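PDB 6V6Y: bifunctional protein FolD from Thermus thermophilus, which catalyses, as a homodimer, the NADP-dependent oxidation of methylenetetrahydrofolate and probably the hydrolysis of the resulting methenyl form to 10-formyltetrahydrofolate. Local coordinates for residues A[170-175]-A[182-187]. Residues are numbered along the deposited sequence; the frame is centred on the assembly and turned at random.
Sequences PLAGLL and VTLAHS. With NAP (NADP nicotinamide-adenine-dinucleotide phosphate), chain B.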
ATOM      1  N   PRO A 170      -3.435   2.638  -4.944  1.00 38.02           N
ATOM      2  CA  PRO A 170      -2.398   2.160  -5.877  1.00 32.60           C
ATOM      3  C   PRO A 170      -1.658   3.325  -6.554  1.00 39.61           C
ATOM      4  O   PRO A 170      -0.440   3.230  -6.777  1.00 37.08           O
ATOM      5  CB  PRO A 170      -3.173   1.288  -6.874  1.00 34.22           C
ATOM      6  CG  PRO A 170      -4.620   1.613  -6.676  1.00 41.18           C
ATOM      7  CD  PRO A 170      -4.781   2.137  -5.287  1.00 35.39           C
ATOM      8  N   LEU A 171      -2.334   4.451  -6.822  1.00 34.35           N
ATOM      9  CA  LEU A 171      -1.616   5.607  -7.359  1.00 36.31           C
ATOM     10  C   LEU A 171      -0.503   6.046  -6.418  1.00 38.23           C
ATOM     11  O   LEU A 171       0.653   6.233  -6.839  1.00 36.10           O
ATOM     12  CB  LEU A 171      -2.565   6.777  -7.623  1.00 36.51           C
ATOM     13  CG  LEU A 171      -1.819   7.944  -8.302  1.00 43.60           C
ATOM     14  CD1 LEU A 171      -0.987   7.466  -9.516  1.00 39.08           C
ATOM     15  CD2 LEU A 171      -2.775   9.026  -8.722  1.00 39.02           C
ATOM     16  N   ALA A 172      -0.829   6.214  -5.131  1.00 36.55           N
ATOM     17  CA  ALA A 172       0.199   6.616  -4.173  1.00 38.49           C
ATOM     18  C   ALA A 172       1.371   5.644  -4.189  1.00 37.52           C
ATOM     19  O   ALA A 172       2.534   6.067  -4.201  1.00 40.92           O
ATOM     20  CB  ALA A 172      -0.398   6.723  -2.771  1.00 39.80           C
ATOM     21  N   GLY A 173       1.082   4.339  -4.229  1.00 37.18           N
ATOM     22  CA  GLY A 173       2.152   3.353  -4.289  1.00 36.71           C
ATOM     23  C   GLY A 173       3.003   3.474  -5.540  1.00 41.83           C
ATOM     24  O   GLY A 173       4.232   3.361  -5.480  1.00 39.79           O
ATOM     25  N   LEU A 174       2.363   3.683  -6.700  1.00 40.09           N
ATOM     26  CA  LEU A 174       3.135   3.809  -7.936  1.00 40.51           C
ATOM     27  C   LEU A 174       3.961   5.093  -7.948  1.00 38.38           C
ATOM     28  O   LEU A 174       5.106   5.092  -8.418  1.00 40.51           O
ATOM     29  CB  LEU A 174       2.207   3.752  -9.153  1.00 39.25           C
ATOM     30  CG  LEU A 174       1.523   2.400  -9.345  1.00 42.10           C
ATOM     31  CD1 LEU A 174       0.657   2.425 -10.613  1.00 42.89           C
ATOM     32  CD2 LEU A 174       2.545   1.252  -9.405  1.00 39.04           C
ATOM     33  N   LEU A 175       3.412   6.197  -7.429  1.00 36.36           N
ATOM     34  CA  LEU A 175       4.188   7.437  -7.390  1.00 41.03           C
ATOM     35  C   LEU A 175       5.419   7.322  -6.499  1.00 41.82           C
ATOM     36  O   LEU A 175       6.454   7.929  -6.797  1.00 39.12           O
ATOM     37  CB  LEU A 175       3.316   8.586  -6.928  1.00 37.66           C
ATOM     38  CG  LEU A 175       2.235   8.954  -7.938  1.00 42.45           C
ATOM     39  CD1 LEU A 175       1.159   9.808  -7.250  1.00 41.90           C
ATOM     40  CD2 LEU A 175       2.853   9.668  -9.137  1.00 36.63           C
ATOM     41  N   VAL A 182       4.610  11.944  -1.564  1.00 36.90           N
ATOM     42  CA  VAL A 182       3.195  11.697  -1.806  1.00 36.82           C
ATOM     43  C   VAL A 182       2.380  12.052  -0.574  1.00 36.16           C
ATOM     44  O   VAL A 182       2.701  11.627   0.537  1.00 40.15           O
ATOM     45  CB  VAL A 182       2.944  10.240  -2.220  1.00 33.57           C
ATOM     46  CG1 VAL A 182       1.453  10.010  -2.356  1.00 36.42           C
ATOM     47  CG2 VAL A 182       3.652   9.955  -3.550  1.00 37.12           C
ATOM     48  N   THR A 183       1.313  12.813  -0.780  1.00 38.45           N
ATOM     49  CA  THR A 183       0.323  13.099   0.246  1.00 36.00           C
ATOM     50  C   THR A 183      -0.978  12.475  -0.220  1.00 41.00           C
ATOM     51  O   THR A 183      -1.436  12.751  -1.346  1.00 42.22           O
ATOM     52  CB  THR A 183       0.167  14.612   0.462  1.00 36.75           C
ATOM     53  OG1 THR A 183       1.422  15.158   0.852  1.00 36.22           O
ATOM     54  CG2 THR A 183      -0.843  14.923   1.545  1.00 33.76           C
ATOM     55  N   LEU A 184      -1.552  11.607   0.616  1.00 36.49           N
ATOM     56  CA  LEU A 184      -2.875  11.049   0.363  1.00 36.61           C
ATOM     57  C   LEU A 184      -3.886  11.843   1.186  1.00 42.49           C
ATOM     58  O   LEU A 184      -3.851  11.820   2.426  1.00 40.46           O
ATOM     59  CB  LEU A 184      -2.937   9.560   0.693  1.00 39.45           C
ATOM     60  CG  LEU A 184      -2.733   8.573  -0.466  1.00 43.51           C
ATOM     61  CD1 LEU A 184      -2.502   7.151   0.038  1.00 40.33           C
ATOM     62  CD2 LEU A 184      -3.903   8.584  -1.457  1.00 42.66           C
ATOM     63  N   ALA A 185      -4.775  12.556   0.495  1.00 37.04           N
ATOM     64  CA  ALA A 185      -5.855  13.305   1.121  1.00 39.17           C
ATOM     65  C   ALA A 185      -7.187  12.661   0.764  1.00 41.72           C
ATOM     66  O   ALA A 185      -7.275  11.795  -0.116  1.00 41.32           O
ATOM     67  CB  ALA A 185      -5.816  14.784   0.701  1.00 35.43           C
ATOM     68  N   HIS A 186      -8.232  13.068   1.469  1.00 40.34           N
ATOM     69  CA  HIS A 186      -9.504  12.347   1.383  1.00 40.31           C
ATOM     70  C   HIS A 186     -10.562  13.176   2.094  1.00 41.67           C
ATOM     71  O   HIS A 186     -10.306  14.313   2.515  1.00 42.92           O
ATOM     72  CB  HIS A 186      -9.392  10.949   1.995  1.00 40.88           C
ATOM     73  CG  HIS A 186      -8.716  10.950   3.327  1.00 44.78           C
ATOM     74  ND1 HIS A 186      -9.292  11.502   4.453  1.00 42.57           N
ATOM     75  CD2 HIS A 186      -7.492  10.510   3.707  1.00 44.58           C
ATOM     76  CE1 HIS A 186      -8.466  11.364   5.477  1.00 44.88           C
ATOM     77  NE2 HIS A 186      -7.363  10.777   5.049  1.00 39.40           N
ATOM     78  N   SER A 187     -11.746  12.590   2.272  1.00 39.60           N
ATOM     79  CA  SER A 187     -12.867  13.389   2.749  1.00 46.43           C
ATOM     80  C   SER A 187     -12.709  13.851   4.199  1.00 47.52           C
ATOM     81  O   SER A 187     -13.428  14.756   4.619  1.00 47.49           O
ATOM     82  CB  SER A 187     -14.167  12.612   2.582  1.00 42.88           C
ATOM     83  OG  SER A 187     -14.305  11.660   3.620  1.00 48.05           O
TER
HETATM   84  PA  NAP B 301     -14.467   6.427  -4.301  1.00 44.48           P
HETATM   85  O1A NAP B 301     -15.836   6.272  -4.840  1.00 44.70           O
HETATM   86  O2A NAP B 301     -14.082   5.266  -3.469  1.00 44.23           O
HETATM   87  O5B NAP B 301     -14.359   7.802  -3.470  1.00 44.99           O
HETATM   88  C5B NAP B 301     -13.379   8.749  -3.829  1.00 44.84           C
HETATM   89  C4B NAP B 301     -12.688   9.322  -2.598  1.00 44.43           C
HETATM   90  O4B NAP B 301     -12.710  10.733  -2.647  1.00 44.88           O
HETATM   91  C3B NAP B 301     -13.349   8.906  -1.294  1.00 44.25           C
HETATM   92  O3B NAP B 301     -12.596   7.871  -0.705  1.00 43.59           O
HETATM   93  C2B NAP B 301     -13.379  10.160  -0.432  1.00 44.36           C
HETATM   94  O2B NAP B 301     -12.539  10.064   0.700  1.00 43.74           O
HETATM   95  C1B NAP B 301     -12.877  11.269  -1.349  1.00 44.86           C
HETATM   96  N9A NAP B 301     -13.829  12.397  -1.361  1.00 46.34           N
HETATM   97  C8A NAP B 301     -15.122  12.366  -1.816  1.00 49.08           C
HETATM   98  N7A NAP B 301     -15.664  13.594  -1.655  1.00 50.16           N
HETATM   99  C5A NAP B 301     -14.737  14.410  -1.106  1.00 48.30           C
HETATM  100  C6A NAP B 301     -14.769  15.751  -0.740  1.00 47.70           C
HETATM  101  N6A NAP B 301     -15.875  16.468  -0.919  1.00 48.94           N
HETATM  102  N1A NAP B 301     -13.646  16.334  -0.189  1.00 46.16           N
HETATM  103  C2A NAP B 301     -12.503  15.583  -0.009  1.00 45.29           C
HETATM  104  N3A NAP B 301     -12.479  14.252  -0.376  1.00 45.11           N
HETATM  105  C4A NAP B 301     -13.580  13.671  -0.913  1.00 46.01           C
HETATM  106  O3  NAP B 301     -13.425   6.652  -5.508  1.00 44.41           O
HETATM  107  PN  NAP B 301     -13.400   6.117  -7.026  1.00 44.63           P
HETATM  108  O1N NAP B 301     -13.994   4.762  -7.052  1.00 44.40           O
HETATM  109  O2N NAP B 301     -12.045   6.346  -7.577  1.00 44.09           O
HETATM  110  O5D NAP B 301     -14.421   7.134  -7.742  1.00 45.68           O
HETATM  111  C5D NAP B 301     -14.118   8.510  -7.792  1.00 46.16           C
HETATM  112  C4D NAP B 301     -14.425   9.074  -9.172  1.00 46.83           C
HETATM  113  O4D NAP B 301     -13.433   8.685 -10.107  1.00 46.21           O
HETATM  114  C3D NAP B 301     -15.761   8.558  -9.685  1.00 47.89           C
HETATM  115  O3D NAP B 301     -16.596   9.642 -10.012  1.00 49.65           O
HETATM  116  C2D NAP B 301     -15.431   7.772 -10.932  1.00 47.80           C
HETATM  117  O2D NAP B 301     -16.343   8.081 -11.959  1.00 50.29           O
HETATM  118  C1D NAP B 301     -14.041   8.249 -11.307  1.00 46.82           C
HETATM  119  N1N NAP B 301     -13.269   7.161 -11.937  1.00 46.03           N
HETATM  120  C2N NAP B 301     -12.798   7.332 -13.205  1.00 46.49           C
HETATM  121  C3N NAP B 301     -12.072   6.325 -13.826  1.00 45.49           C
HETATM  122  C7N NAP B 301     -11.468   6.569 -15.176  1.00 44.74           C
HETATM  123  O7N NAP B 301     -10.830   5.506 -15.844  1.00 43.54           O
HETATM  124  N7N NAP B 301     -11.548   7.787 -15.707  1.00 45.11           N
HETATM  125  C4N NAP B 301     -11.821   5.139 -13.149  1.00 44.67           C
HETATM  126  C5N NAP B 301     -12.304   4.976 -11.857  1.00 45.05           C
HETATM  127  C6N NAP B 301     -13.031   5.999 -11.258  1.00 45.50           C
HETATM  128  P2B NAP B 301     -12.939   9.166   1.978  1.00 43.59           P
HETATM  129  O1X NAP B 301     -12.641   7.713   1.689  1.00 43.67           O
HETATM  130  O2X NAP B 301     -12.113   9.618   3.158  1.00 43.72           O
HETATM  131  O3X NAP B 301     -14.408   9.331   2.285  1.00 43.90           O
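The methyl of Ala172 is a small bump that fits between the side chains of Val182 and Leu184. Ala172 CB lies 3.5 Å from Leu184 CD1 and 3.8 Å from Val182 CG1. The two branches of Val182 are split between neighbours about one helical turn apart. CG1 stands anti to the backbone N (chi1 176°) and goes to Ala172. Val182 CG2, beside the backbone N, meets Leu175 at the root of its side chain, 3.7 Å from Leu175 CB. With both branches cut away by an alanine at Val182, a gap under Leu175 is likely to open and the Ala172 methyl to lose one wall of its hollow. The contact is purely apolar and buried. Helix 170-175 runs nearly antiparallel to strand 182-185; the axes of these short segments come within 9.0 Å, consistent with the small side chain of Ala172. Leu175 also reaches Val158 and Val160 on the neighbouring strand. On its outer side the strand pairs antiparallel with the second subunit, so the sheet continues across the dimer.

Past the strand end, Ser187 grips the 2'-phosphate on the adenosine ribose of NADP. Ser187 N donates to NADP O2B and O2X, each at 3.1 Å, and Ser187 OG to NADP O3X at 2.7 Å. Helix 168-177 and strand 181-185, with strand 157-161 before them, form a beta-alpha-beta unit of the Rossmann fold.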